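Local coordinates for uncharacterized protein YycE (Bacillus subtilis, PDB 1TWU), which is of unknown function but belongs to the vicinal oxygen chelate superfamily and is a putative relative of glyoxalase and fosfomycin resistance proteins, at residues P86-L91 / F130-G135; Q12-R17 / H60-Q65. All blocks are in the same frame, centred on the assembly; numbering follows the deposited sequence.

Interaction 1: P86-L91 / F130-G135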
loop_
_atom_site.group_PDB
_atom_site.type_symbol
_atom_site.label_atom_id
_atom_site.label_comp_id
_atom_site.label_asym_id
_atom_site.label_seq_id
_atom_site.Cartn_x
_atom_site.Cartn_y
_atom_site.Cartn_z
ATOM N N PRO A 86 -7.217 9.108 -15.523
ATOM C CA PRO A 86 -8.056 10.123 -16.170
ATOM C C PRO A 86 -8.493 9.825 -17.619
ATOM O O PRO A 86 -9.564 10.256 -18.042
ATOM C CB PRO A 86 -7.216 11.398 -16.034
ATOM C CG PRO A 86 -5.801 10.883 -15.957
ATOM C CD PRO A 86 -5.934 9.681 -15.078
ATOM N N ASN A 87 -7.675 9.085 -18.365
ATOM C CA ASN A 87 -8.002 8.734 -19.745
ATOM C C ASN A 87 -8.903 7.503 -19.762
ATOM O O ASN A 87 -8.422 6.377 -19.648
ATOM C CB ASN A 87 -6.731 8.426 -20.533
ATOM C CG ASN A 87 -6.998 8.235 -22.022
ATOM O OD1 ASN A 87 -8.016 7.664 -22.421
ATOM N ND2 ASN A 87 -6.069 8.702 -22.848
ATOM N N ALA A 88 -10.205 7.729 -19.923
ATOM C CA ALA A 88 -11.200 6.660 -19.932
ATOM C C ALA A 88 -10.939 5.522 -20.916
ATOM O O ALA A 88 -11.354 4.387 -20.671
ATOM C CB ALA A 88 -12.578 7.244 -20.180
ATOM N N VAL A 89 -10.263 5.819 -22.024
ATOM C CA VAL A 89 -9.956 4.793 -23.019
ATOM C C VAL A 89 -8.911 3.823 -22.476
ATOM O O VAL A 89 -9.029 2.614 -22.668
ATOM C CB VAL A 89 -9.438 5.415 -24.343
ATOM C CG1 VAL A 89 -8.904 4.325 -25.275
ATOM C CG2 VAL A 89 -10.566 6.181 -25.023
ATOM N N GLU A 90 -7.890 4.350 -21.805
ATOM C CA GLU A 90 -6.856 3.495 -21.229
ATOM C C GLU A 90 -7.458 2.692 -20.083
ATOM O O GLU A 90 -7.159 1.512 -19.910
ATOM C CB GLU A 90 -5.700 4.326 -20.690
ATOM C CG GLU A 90 -5.019 5.175 -21.716
ATOM C CD GLU A 90 -3.864 5.926 -21.124
ATOM O OE1 GLU A 90 -3.989 6.372 -19.961
ATOM O OE2 GLU A 90 -2.837 6.077 -21.816
ATOM N N LEU A 91 -8.303 3.342 -19.291
ATOM C CA LEU A 91 -8.948 2.670 -18.173
ATOM C C LEU A 91 -9.717 1.463 -18.721
ATOM O O LEU A 91 -9.512 0.335 -18.277
ATOM C CB LEU A 91 -9.889 3.642 -17.451
ATOM C CG LEU A 91 -10.418 3.264 -16.063
ATOM C CD1 LEU A 91 -10.918 4.516 -15.364
ATOM C CD2 LEU A 91 -11.522 2.226 -16.167
ATOM N N PHE A 130 -9.678 1.231 -10.501
ATOM C CA PHE A 130 -9.272 2.123 -11.576
ATOM C C PHE A 130 -10.350 3.210 -11.609
ATOM O O PHE A 130 -11.480 2.974 -12.046
ATOM C CB PHE A 130 -9.206 1.338 -12.887
ATOM C CG PHE A 130 -8.209 0.216 -12.853
ATOM C CD1 PHE A 130 -6.882 0.432 -13.221
ATOM C CD2 PHE A 130 -8.579 -1.044 -12.391
ATOM C CE1 PHE A 130 -5.932 -0.591 -13.129
ATOM C CE2 PHE A 130 -7.643 -2.071 -12.293
ATOM C CZ PHE A 130 -6.315 -1.845 -12.662
ATOM N N MET A 131 -10.000 4.390 -11.103
ATOM C CA MET A 131 -10.931 5.511 -11.038
ATOM C C MET A 131 -10.671 6.527 -12.150
ATOM O O MET A 131 -9.538 6.980 -12.358
ATOM C CB MET A 131 -10.837 6.180 -9.658
ATOM C CG MET A 131 -11.823 7.328 -9.409
ATOM S SD MET A 131 -13.579 6.927 -9.619
ATOM C CE MET A 131 -13.786 5.641 -8.443
ATOM N N ASN A 132 -11.734 6.875 -12.869
ATOM C CA ASN A 132 -11.632 7.824 -13.966
ATOM C C ASN A 132 -11.575 9.253 -13.455
ATOM O O ASN A 132 -12.543 9.997 -13.576
ATOM C CB ASN A 132 -12.826 7.680 -14.910
ATOM C CG ASN A 132 -12.617 8.406 -16.226
ATOM O OD1 ASN A 132 -13.574 8.732 -16.926
ATOM N ND2 ASN A 132 -11.357 8.648 -16.576
ATOM N N SER A 133 -10.450 9.634 -12.870
ATOM C CA SER A 133 -10.294 10.993 -12.375
ATOM C C SER A 133 -8.819 11.301 -12.206
ATOM O O SER A 133 -7.967 10.513 -12.602
ATOM C CB SER A 133 -11.041 11.189 -11.047
ATOM O OG SER A 133 -10.411 10.517 -9.976
ATOM N N LYS A 134 -8.515 12.453 -11.629
ATOM C CA LYS A 134 -7.131 12.839 -11.428
ATOM C C LYS A 134 -6.733 12.727 -9.959
ATOM O O LYS A 134 -5.589 13.012 -9.595
ATOM C CB LYS A 134 -6.912 14.270 -11.933
ATOM C CG LYS A 134 -7.154 14.448 -13.433
ATOM C CD LYS A 134 -6.707 15.826 -13.925
ATOM C CE LYS A 134 -7.601 16.953 -13.408
ATOM N NZ LYS A 134 -8.974 16.929 -14.010
ATOM N N GLY A 135 -7.678 12.310 -9.122
ATOM C CA GLY A 135 -7.406 12.158 -7.702
ATOM C C GLY A 135 -7.822 13.358 -6.873
ATOM O O GLY A 135 -8.786 14.047 -7.206
#

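Interaction 2: Q12-R17 / H60-Q65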
loop_
_atom_site.group_PDB
_atom_site.type_symbol
_atom_site.label_atom_id
_atom_site.label_comp_id
_atom_site.label_asym_id
_atom_site.label_seq_id
_atom_site.Cartn_x
_atom_site.Cartn_y
_atom_site.Cartn_z
ATOM N N GLN A 12 13.023 5.562 -0.627
ATOM C CA GLN A 12 12.095 4.722 -1.367
ATOM C C GLN A 12 10.943 4.315 -0.464
ATOM O O GLN A 12 11.021 4.476 0.751
ATOM C CB GLN A 12 12.838 3.468 -1.809
ATOM C CG GLN A 12 12.700 3.106 -3.248
ATOM C CD GLN A 12 13.653 1.998 -3.636
ATOM O OE1 GLN A 12 13.614 0.895 -3.078
ATOM N NE2 GLN A 12 14.523 2.285 -4.597
ATOM N N ILE A 13 9.882 3.787 -1.062
ATOM C CA ILE A 13 8.729 3.316 -0.305
ATOM C C ILE A 13 8.255 2.003 -0.913
ATOM O O ILE A 13 8.119 1.878 -2.135
ATOM C CB ILE A 13 7.565 4.333 -0.305
ATOM C CG1 ILE A 13 8.003 5.613 0.400
ATOM C CG2 ILE A 13 6.357 3.752 0.437
ATOM C CD1 ILE A 13 6.917 6.646 0.492
ATOM N N ARG A 14 8.024 1.024 -0.046
ATOM C CA ARG A 14 7.587 -0.294 -0.464
ATOM C C ARG A 14 6.347 -0.781 0.277
ATOM O O ARG A 14 6.232 -0.621 1.494
ATOM C CB ARG A 14 8.719 -1.310 -0.253
ATOM C CG ARG A 14 8.300 -2.763 -0.477
ATOM C CD ARG A 14 9.410 -3.748 -0.155
ATOM N NE ARG A 14 10.512 -3.665 -1.113
ATOM C CZ ARG A 14 11.623 -4.397 -1.058
ATOM N NH1 ARG A 14 11.797 -5.281 -0.086
ATOM N NH2 ARG A 14 12.566 -4.245 -1.979
ATOM N N ILE A 15 5.415 -1.356 -0.480
ATOM C CA ILE A 15 4.202 -1.952 0.073
ATOM C C ILE A 15 4.489 -3.436 -0.100
ATOM O O ILE A 15 4.587 -3.918 -1.234
ATOM C CB ILE A 15 2.952 -1.612 -0.753
ATOM C CG1 ILE A 15 2.678 -0.112 -0.697
ATOM C CG2 ILE A 15 1.755 -2.376 -0.216
ATOM C CD1 ILE A 15 2.292 0.384 0.687
ATOM N N ALA A 16 4.657 -4.154 1.009
ATOM C CA ALA A 16 4.955 -5.586 0.956
ATOM C C ALA A 16 3.777 -6.402 1.461
ATOM O O ALA A 16 3.241 -6.132 2.531
ATOM C CB ALA A 16 6.195 -5.894 1.779
ATOM N N ARG A 17 3.382 -7.394 0.671
ATOM C CA ARG A 17 2.265 -8.272 1.003
ATOM C C ARG A 17 2.654 -9.734 0.822
ATOM O O ARG A 17 3.401 -10.081 -0.091
ATOM C CB ARG A 17 1.060 -7.964 0.107
ATOM C CG ARG A 17 0.509 -6.549 0.253
ATOM C CD ARG A 17 -0.474 -6.214 -0.868
ATOM N NE ARG A 17 -1.593 -7.152 -0.929
ATOM C CZ ARG A 17 -2.643 -7.127 -0.111
ATOM N NH1 ARG A 17 -2.729 -6.200 0.839
ATOM N NH2 ARG A 17 -3.605 -8.036 -0.241
ATOM N N HIS A 60 7.209 1.071 -4.983
ATOM C CA HIS A 60 6.997 -0.229 -5.596
ATOM C C HIS A 60 6.289 -1.204 -4.669
ATOM O O HIS A 60 6.101 -0.939 -3.475
ATOM C CB HIS A 60 8.330 -0.839 -6.063
ATOM C CG HIS A 60 9.294 -1.129 -4.953
ATOM N ND1 HIS A 60 10.224 -0.211 -4.512
ATOM C CD2 HIS A 60 9.458 -2.230 -4.181
ATOM C CE1 HIS A 60 10.917 -0.734 -3.516
ATOM N NE2 HIS A 60 10.473 -1.958 -3.295
ATOM N N LEU A 61 5.894 -2.334 -5.244
ATOM C CA LEU A 61 5.210 -3.389 -4.513
ATOM C C LEU A 61 6.164 -4.562 -4.374
ATOM O O LEU A 61 7.051 -4.746 -5.210
ATOM C CB LEU A 61 3.981 -3.873 -5.292
ATOM C CG LEU A 61 2.845 -2.915 -5.657
ATOM C CD1 LEU A 61 1.785 -3.656 -6.474
ATOM C CD2 LEU A 61 2.235 -2.351 -4.385
ATOM N N GLU A 62 5.998 -5.337 -3.309
ATOM C CA GLU A 62 6.784 -6.548 -3.118
ATOM C C GLU A 62 5.833 -7.649 -2.665
ATOM O O GLU A 62 4.958 -7.427 -1.831
ATOM C CB GLU A 62 7.882 -6.393 -2.064
ATOM C CG GLU A 62 8.565 -7.735 -1.801
ATOM C CD GLU A 62 9.528 -7.730 -0.630
ATOM O OE1 GLU A 62 9.270 -7.013 0.360
ATOM O OE2 GLU A 62 10.535 -8.468 -0.694
ATOM N N PHE A 63 5.987 -8.834 -3.235
ATOM C CA PHE A 63 5.156 -9.971 -2.853
ATOM C C PHE A 63 6.097 -11.089 -2.438
ATOM O O PHE A 63 7.071 -11.392 -3.139
ATOM C CB PHE A 63 4.268 -10.416 -4.019
ATOM C CG PHE A 63 3.135 -9.467 -4.307
ATOM C CD1 PHE A 63 1.933 -9.563 -3.604
ATOM C CD2 PHE A 63 3.279 -8.456 -5.257
ATOM C CE1 PHE A 63 0.892 -8.669 -3.843
ATOM C CE2 PHE A 63 2.244 -7.552 -5.505
ATOM C CZ PHE A 63 1.047 -7.657 -4.798
ATOM N N THR A 64 5.815 -11.680 -1.283
ATOM C CA THR A 64 6.640 -12.752 -0.754
ATOM C C THR A 64 5.838 -14.008 -0.414
ATOM O O THR A 64 4.666 -13.937 -0.039
ATOM C CB THR A 64 7.400 -12.281 0.509
ATOM O OG1 THR A 64 6.466 -11.798 1.487
ATOM C CG2 THR A 64 8.373 -11.166 0.150
ATOM N N GLN A 65 6.493 -15.156 -0.557
ATOM C CA GLN A 65 5.895 -16.451 -0.263
ATOM C C GLN A 65 6.893 -17.273 0.544
ATOM O O GLN A 65 8.060 -17.377 0.171
ATOM C CB GLN A 65 5.553 -17.167 -1.569
ATOM C CG GLN A 65 4.946 -18.543 -1.396
ATOM C CD GLN A 65 4.471 -19.126 -2.709
ATOM O OE1 GLN A 65 4.272 -20.333 -2.831
ATOM N NE2 GLN A 65 4.273 -18.271 -3.697
#

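Interaction 1: P86-L91 / F130-G135
P86 and S133 bring the two backbones closest together, with their CA atoms 4.5 Å apart. L91 and F130 are the other near pair. P86-L91 carries the first turn of helix 88-100, and F130-G135 is the end of strand 127-131 with the loop after it. Both belong to the second βαβββ unit of a vicinal oxygen chelate fold. N87 is the N-cap of the helix: its OD1 accepts from V89 N at 2.9 Å and, weakly, from E90 N.

N132 is the centre of an inverse gamma turn just past the strand. Its CG lies anti to the backbone N (chi1 -167°), and the amide beyond it reaches the start of the helix. N132 ND2 has its stronger bond to V85 O, and adds a weak, bent one (132°) to P86 O at 2.8 Å; the same nitrogen serves two successive carbonyls. OD1 of the same amide faces the methyl of A88.

L91 carries most of the apolar packing with the strand. Its CG packs on F130 CB at 3.9 Å. The F130 ring leads away from L91 and packs farther along the helix, on I94, T95 and L98. F8 of the second subunit also touches F130. L91 CD1 lies 3.5 Å from N132 N. The P86 ring sets CD against the loop carbonyl, 3.3 Å from S133 O.

Interaction 2: Q12-R17 / H60-Q65
R14 CG is anti to the backbone N, and a bend at chi3 of -69° sets NE beside the H60 ring. H60 CG sits between its own backbone N and carbonyl carbon (chi1 64°), which turns the imidazole towards strand 12-18. R14 NE then donates to H60 NE2 at 2.8 Å in a nearly straight bond of 172°. The acceptor lies in the guanidinium plane, while the donor is tilted slightly from the ring plane. NH2 adds a weak bond to the same nitrogen. H60 ND1 is bonded to A57 O, so both ring nitrogens are held.

On the same face E62 OE1 makes a salt bridge with R14 NH1 at 3.1 Å; as a hydrogen bond it is weak. E62 CG lies over one face of the guanidinium. The R14 charge probably stabilises the buried carboxylate. Q12 OE1 lies at the edge of the H60 ring, 3.2 Å from CE1, and Q12 NE2 bonds to I136 O of the second subunit.

On the other face I15 CB meets L61 CD2 at 3.8 Å. R17 and F63 lie side by side, pointing the same way, with R17 CB 4.0 Å from F63 CE1. W126 makes a cation-pi contact with R17.

Five backbone hydrogen bonds join the strands, from H60 N to I13 O at one end to T64 N to R17 O at the other. R14 pairs with H60, I15 with L61, A16 with E62 and R17 with F63. These are the first and fourth strands, parallel neighbours, of a βαβββ unit of the vicinal oxygen chelate fold.

Overall arrangement
Interaction 2 lies in the first βαβββ unit and interaction 1 in the second. Their centres are 24 Å apart, on opposite sides of the chain's centre, and their nearest atoms are about 10 Å apart. The two units have the same strand order, 1-4-3-2. Interaction 2 stays within its sheet, whereas interaction 1 joins the end of a strand to the start of the helix. The dimer links the two regions: 12-16 pairs antiparallel with a strand of the second subunit, and Q12 packs on G135 of that subunit. P86 in turn packs on Q9 of the second subunit. No ligand or metal site is known to which the two contacts could be related.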